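Local coordinates for protein cycloalternan-forming enzyme (Listeria monocytogenes serovar 1/2a, PDB 5F7U) that belongs to glycoside hydrolase family 31, joining a TIM-barrel domain to several beta-rich domains, one of them a carbohydrate-binding module of family 6, at residues 893-906 / 909-923. The protein carries 1 engineered substitution. Numbering follows the deposited sequence.
Sequences VAKADTLDAFNEAT and YYYDTVQNLTYVKAA
A short helix, 899-904, packs through Phe902 on the edge hairpin formed by strands 909-912 and 917-922 of a mixed beta sheet. With CG anti to the backbone N (chi1 -176°), Phe902 drops its ring between Tyr919 and Lys921. The edge of the Tyr919 ring meets one face of Phe902 in a T-shaped pair, planes at 75°, and Tyr919 CB comes to 3.6 Å from Phe902 CZ. Lys921 CE lies over the opposite face, offset toward the rim, and Lys921 NZ makes a cation-pi contact 5.0 Å from the ring centroid. A bend at chi3 (-77°) brings this amine to the C-terminal end of the helix, where it donates to Phe902 O at 2.9 Å and to Ala905 O at 3.2 Å. Two waters also accept from it, one donating in turn to Asn903 OD1 and the other to Ala905 O. Carbonyls at and just past the helix C-terminus probably help to stabilise its charge; Glu873 adds only a long, weak ion pair. Ahead of the helix, the chain makes a single bridge to the edge strand: Tyr909 N donates to Ala894 O, and Ala896 N gives a short, nearly straight bond of 2.7 Å to Tyr909 O. Lys895 CA lies over one face of the Tyr909 ring, 4.0 Å from its centroid, in a CH-pi contact; a water links Tyr909 OH to Lys895 NZ, itself salt-bridged to Glu882. Leu899 covers one face of the Tyr910 ring with its CA, while Ala896 O lies at that ring's edge. Thr898 OG1 accepts from Ala901 N, the N-cap bond that starts the helix. The whole is an antiparallel beta hairpin at the edge of a five-stranded mixed sheet, with a short N-capped helix packed on one face.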
# COMPACT_ATOMS: atom_id res chain seq x y z
N VAL A 893 40.08 5.02 20.64
CA VAL A 893 39.34 3.96 21.32
C VAL A 893 39.98 2.61 21.04
O VAL A 893 40.56 2.39 19.96
CB VAL A 893 37.82 3.99 21.03
CG1 VAL A 893 37.22 5.33 21.45
CG2 VAL A 893 37.51 3.67 19.57
N ALA A 894 39.88 1.71 22.01
CA ALA A 894 40.67 0.48 22.02
C ALA A 894 40.16 -0.55 21.03
O ALA A 894 38.96 -0.82 20.98
CB ALA A 894 40.73 -0.12 23.42
N LYS A 895 41.08 -1.12 20.25
CA LYS A 895 40.75 -2.25 19.40
C LYS A 895 40.38 -3.47 20.26
O LYS A 895 41.14 -3.88 21.16
CB LYS A 895 41.92 -2.57 18.48
CG LYS A 895 41.67 -3.72 17.52
CD LYS A 895 42.99 -4.28 17.02
CE LYS A 895 42.79 -5.27 15.89
NZ LYS A 895 42.69 -4.56 14.59
N ALA A 896 39.21 -4.03 19.98
CA ALA A 896 38.83 -5.31 20.57
C ALA A 896 39.17 -6.44 19.61
O ALA A 896 38.77 -6.41 18.44
CB ALA A 896 37.35 -5.32 20.93
N ASP A 897 39.91 -7.42 20.10
CA ASP A 897 40.34 -8.54 19.26
C ASP A 897 39.24 -9.58 19.02
O ASP A 897 39.27 -10.28 18.01
CB ASP A 897 41.59 -9.22 19.83
CG ASP A 897 42.84 -8.37 19.67
OD1 ASP A 897 42.96 -7.66 18.64
OD2 ASP A 897 43.72 -8.43 20.56
N THR A 898 38.28 -9.68 19.95
CA THR A 898 37.15 -10.61 19.82
C THR A 898 35.84 -9.90 20.06
O THR A 898 35.78 -8.87 20.75
CB THR A 898 37.21 -11.79 20.83
OG1 THR A 898 37.04 -11.28 22.17
CG2 THR A 898 38.51 -12.58 20.73
N LEU A 899 34.77 -10.48 19.52
CA LEU A 899 33.42 -10.03 19.84
C LEU A 899 33.14 -9.98 21.36
O LEU A 899 32.49 -9.04 21.82
CB LEU A 899 32.38 -10.87 19.09
CG LEU A 899 30.97 -10.30 18.95
CD1 LEU A 899 31.01 -8.86 18.47
CD2 LEU A 899 30.13 -11.17 18.03
N ASP A 900 33.66 -10.95 22.12
CA ASP A 900 33.56 -10.96 23.59
C ASP A 900 34.12 -9.70 24.24
O ASP A 900 33.46 -9.08 25.07
CB ASP A 900 34.27 -12.19 24.20
CG ASP A 900 33.45 -13.48 24.07
OD1 ASP A 900 32.33 -13.45 23.50
OD2 ASP A 900 33.94 -14.52 24.54
N ALA A 901 35.34 -9.32 23.83
CA ALA A 901 36.04 -8.15 24.35
C ALA A 901 35.27 -6.88 23.99
O ALA A 901 35.12 -5.98 24.82
CB ALA A 901 37.46 -8.09 23.80
N PHE A 902 34.79 -6.84 22.75
CA PHE A 902 33.95 -5.74 22.27
C PHE A 902 32.70 -5.55 23.12
O PHE A 902 32.36 -4.41 23.46
CB PHE A 902 33.55 -5.94 20.81
CG PHE A 902 32.77 -4.78 20.25
CD1 PHE A 902 33.43 -3.59 19.91
CD2 PHE A 902 31.38 -4.85 20.09
CE1 PHE A 902 32.72 -2.51 19.40
CE2 PHE A 902 30.67 -3.77 19.60
CZ PHE A 902 31.33 -2.60 19.25
N ASN A 903 32.03 -6.65 23.43
CA ASN A 903 30.82 -6.60 24.25
C ASN A 903 31.10 -6.09 25.68
O ASN A 903 30.33 -5.30 26.22
CB ASN A 903 30.12 -7.96 24.23
CG ASN A 903 29.33 -8.17 22.94
OD1 ASN A 903 28.68 -7.26 22.45
ND2 ASN A 903 29.39 -9.38 22.39
N GLU A 904 32.23 -6.52 26.25
CA GLU A 904 32.66 -6.10 27.59
C GLU A 904 33.13 -4.63 27.69
O GLU A 904 32.97 -3.99 28.73
CB GLU A 904 33.70 -7.09 28.15
CG GLU A 904 33.06 -8.40 28.60
CD GLU A 904 34.05 -9.51 28.94
OE1 GLU A 904 34.52 -10.22 28.01
OE2 GLU A 904 34.34 -9.69 30.15
N ALA A 905 33.68 -4.10 26.59
CA ALA A 905 34.18 -2.71 26.51
C ALA A 905 33.12 -1.63 26.70
O ALA A 905 31.97 -1.82 26.30
CB ALA A 905 34.90 -2.50 25.19
N THR A 906 33.50 -0.52 27.33
CA THR A 906 32.66 0.69 27.43
C THR A 906 32.62 1.47 26.11
O THR A 906 31.57 1.99 25.71
CB THR A 906 33.13 1.60 28.57
OG1 THR A 906 33.00 0.89 29.80
CG2 THR A 906 32.29 2.88 28.68
N TYR A 909 36.46 -0.51 19.27
CA TYR A 909 36.11 -0.96 17.92
C TYR A 909 36.52 -2.40 17.65
O TYR A 909 37.40 -2.93 18.30
CB TYR A 909 36.64 0.00 16.85
CG TYR A 909 38.11 -0.12 16.52
CD1 TYR A 909 39.07 0.49 17.32
CD2 TYR A 909 38.53 -0.82 15.37
CE1 TYR A 909 40.43 0.41 17.01
CE2 TYR A 909 39.89 -0.91 15.04
CZ TYR A 909 40.83 -0.30 15.87
OH TYR A 909 42.17 -0.37 15.58
N TYR A 910 35.84 -3.02 16.69
CA TYR A 910 36.07 -4.42 16.33
C TYR A 910 35.84 -4.55 14.83
O TYR A 910 34.97 -3.86 14.29
CB TYR A 910 35.11 -5.32 17.11
CG TYR A 910 35.01 -6.75 16.60
CD1 TYR A 910 36.01 -7.69 16.90
CD2 TYR A 910 33.92 -7.16 15.82
CE1 TYR A 910 35.92 -9.00 16.44
CE2 TYR A 910 33.83 -8.47 15.34
CZ TYR A 910 34.82 -9.38 15.65
OH TYR A 910 34.72 -10.67 15.19
N TYR A 911 36.57 -5.44 14.18
CA TYR A 911 36.39 -5.63 12.73
C TYR A 911 35.89 -7.03 12.42
O TYR A 911 36.55 -8.02 12.73
CB TYR A 911 37.69 -5.31 11.96
CG TYR A 911 37.50 -5.33 10.46
CD1 TYR A 911 36.78 -4.31 9.82
CD2 TYR A 911 38.01 -6.38 9.68
CE1 TYR A 911 36.60 -4.33 8.45
CE2 TYR A 911 37.82 -6.40 8.30
CZ TYR A 911 37.12 -5.37 7.70
OH TYR A 911 36.92 -5.36 6.34
N ASP A 912 34.71 -7.10 11.80
CA ASP A 912 34.09 -8.34 11.36
C ASP A 912 34.62 -8.62 9.95
O ASP A 912 34.18 -7.99 8.99
CB ASP A 912 32.56 -8.16 11.38
CG ASP A 912 31.78 -9.39 10.92
OD1 ASP A 912 32.33 -10.32 10.29
OD2 ASP A 912 30.55 -9.40 11.20
N THR A 913 35.55 -9.57 9.83
CA THR A 913 36.17 -9.88 8.53
C THR A 913 35.22 -10.58 7.52
O THR A 913 35.45 -10.52 6.31
CB THR A 913 37.45 -10.74 8.67
OG1 THR A 913 37.09 -12.06 9.09
CG2 THR A 913 38.41 -10.14 9.68
N VAL A 914 34.17 -11.23 8.03
CA VAL A 914 33.22 -11.98 7.18
C VAL A 914 32.30 -11.01 6.46
O VAL A 914 32.03 -11.18 5.26
CB VAL A 914 32.41 -13.02 8.00
CG1 VAL A 914 31.28 -13.64 7.17
CG2 VAL A 914 33.34 -14.12 8.50
N GLN A 915 31.87 -9.99 7.18
CA GLN A 915 30.91 -8.99 6.70
C GLN A 915 31.57 -7.72 6.18
O GLN A 915 30.90 -6.88 5.57
CB GLN A 915 29.93 -8.62 7.83
CG GLN A 915 29.03 -9.78 8.28
CD GLN A 915 27.93 -10.11 7.28
OE1 GLN A 915 27.46 -9.23 6.56
NE2 GLN A 915 27.52 -11.37 7.24
N ASN A 916 32.88 -7.58 6.44
CA ASN A 916 33.62 -6.34 6.18
C ASN A 916 32.96 -5.13 6.84
O ASN A 916 32.69 -4.10 6.20
CB ASN A 916 33.86 -6.15 4.67
CG ASN A 916 34.73 -7.25 4.09
OD1 ASN A 916 35.86 -7.47 4.55
ND2 ASN A 916 34.21 -7.93 3.07
N LEU A 917 32.64 -5.29 8.12
CA LEU A 917 32.05 -4.22 8.90
C LEU A 917 32.94 -3.86 10.07
O LEU A 917 33.38 -4.75 10.80
CB LEU A 917 30.69 -4.65 9.46
CG LEU A 917 29.57 -4.92 8.44
CD1 LEU A 917 28.40 -5.54 9.18
CD2 LEU A 917 29.14 -3.63 7.76
N THR A 918 33.19 -2.56 10.22
CA THR A 918 33.84 -2.03 11.42
C THR A 918 32.79 -1.67 12.49
O THR A 918 31.95 -0.80 12.27
CB THR A 918 34.68 -0.78 11.11
OG1 THR A 918 35.60 -1.08 10.05
CG2 THR A 918 35.48 -0.38 12.36
N TYR A 919 32.89 -2.31 13.65
CA TYR A 919 32.01 -1.99 14.77
C TYR A 919 32.67 -0.90 15.60
O TYR A 919 33.86 -1.01 15.90
CB TYR A 919 31.78 -3.19 15.69
CG TYR A 919 31.09 -4.43 15.13
CD1 TYR A 919 31.01 -4.69 13.76
CD2 TYR A 919 30.60 -5.40 16.01
CE1 TYR A 919 30.41 -5.84 13.27
CE2 TYR A 919 30.01 -6.57 15.53
CZ TYR A 919 29.92 -6.78 14.17
OH TYR A 919 29.35 -7.93 13.69
N VAL A 920 31.91 0.14 15.97
CA VAL A 920 32.43 1.21 16.85
C VAL A 920 31.42 1.45 17.98
O VAL A 920 30.28 1.83 17.72
CB VAL A 920 32.71 2.54 16.10
CG1 VAL A 920 33.26 3.60 17.06
CG2 VAL A 920 33.69 2.33 14.95
N LYS A 921 31.84 1.20 19.22
CA LYS A 921 31.00 1.45 20.38
C LYS A 921 31.30 2.81 20.98
O LYS A 921 32.45 3.09 21.32
CB LYS A 921 31.19 0.35 21.43
CG LYS A 921 30.27 0.48 22.65
CD LYS A 921 30.51 -0.67 23.61
CE LYS A 921 29.86 -1.96 23.14
NZ LYS A 921 29.91 -3.02 24.21
N ALA A 922 30.26 3.64 21.09
CA ALA A 922 30.33 4.94 21.78
C ALA A 922 29.44 4.87 23.00
O ALA A 922 28.34 4.33 22.94
CB ALA A 922 29.88 6.06 20.86
N ALA A 923 29.93 5.41 24.11
CA ALA A 923 29.15 5.47 25.35
C ALA A 923 27.97 6.44 25.19
O ALA A 923 28.01 7.34 24.35
CB ALA A 923 30.05 5.88 26.51
O HOH W 1 42.88 -2.10 13.75
O HOH W 2 39.16 -5.92 15.60
O HOH W 3 35.13 -12.75 17.69
O HOH W 4 27.92 -4.57 22.92
O HOH W 5 29.26 -1.96 26.92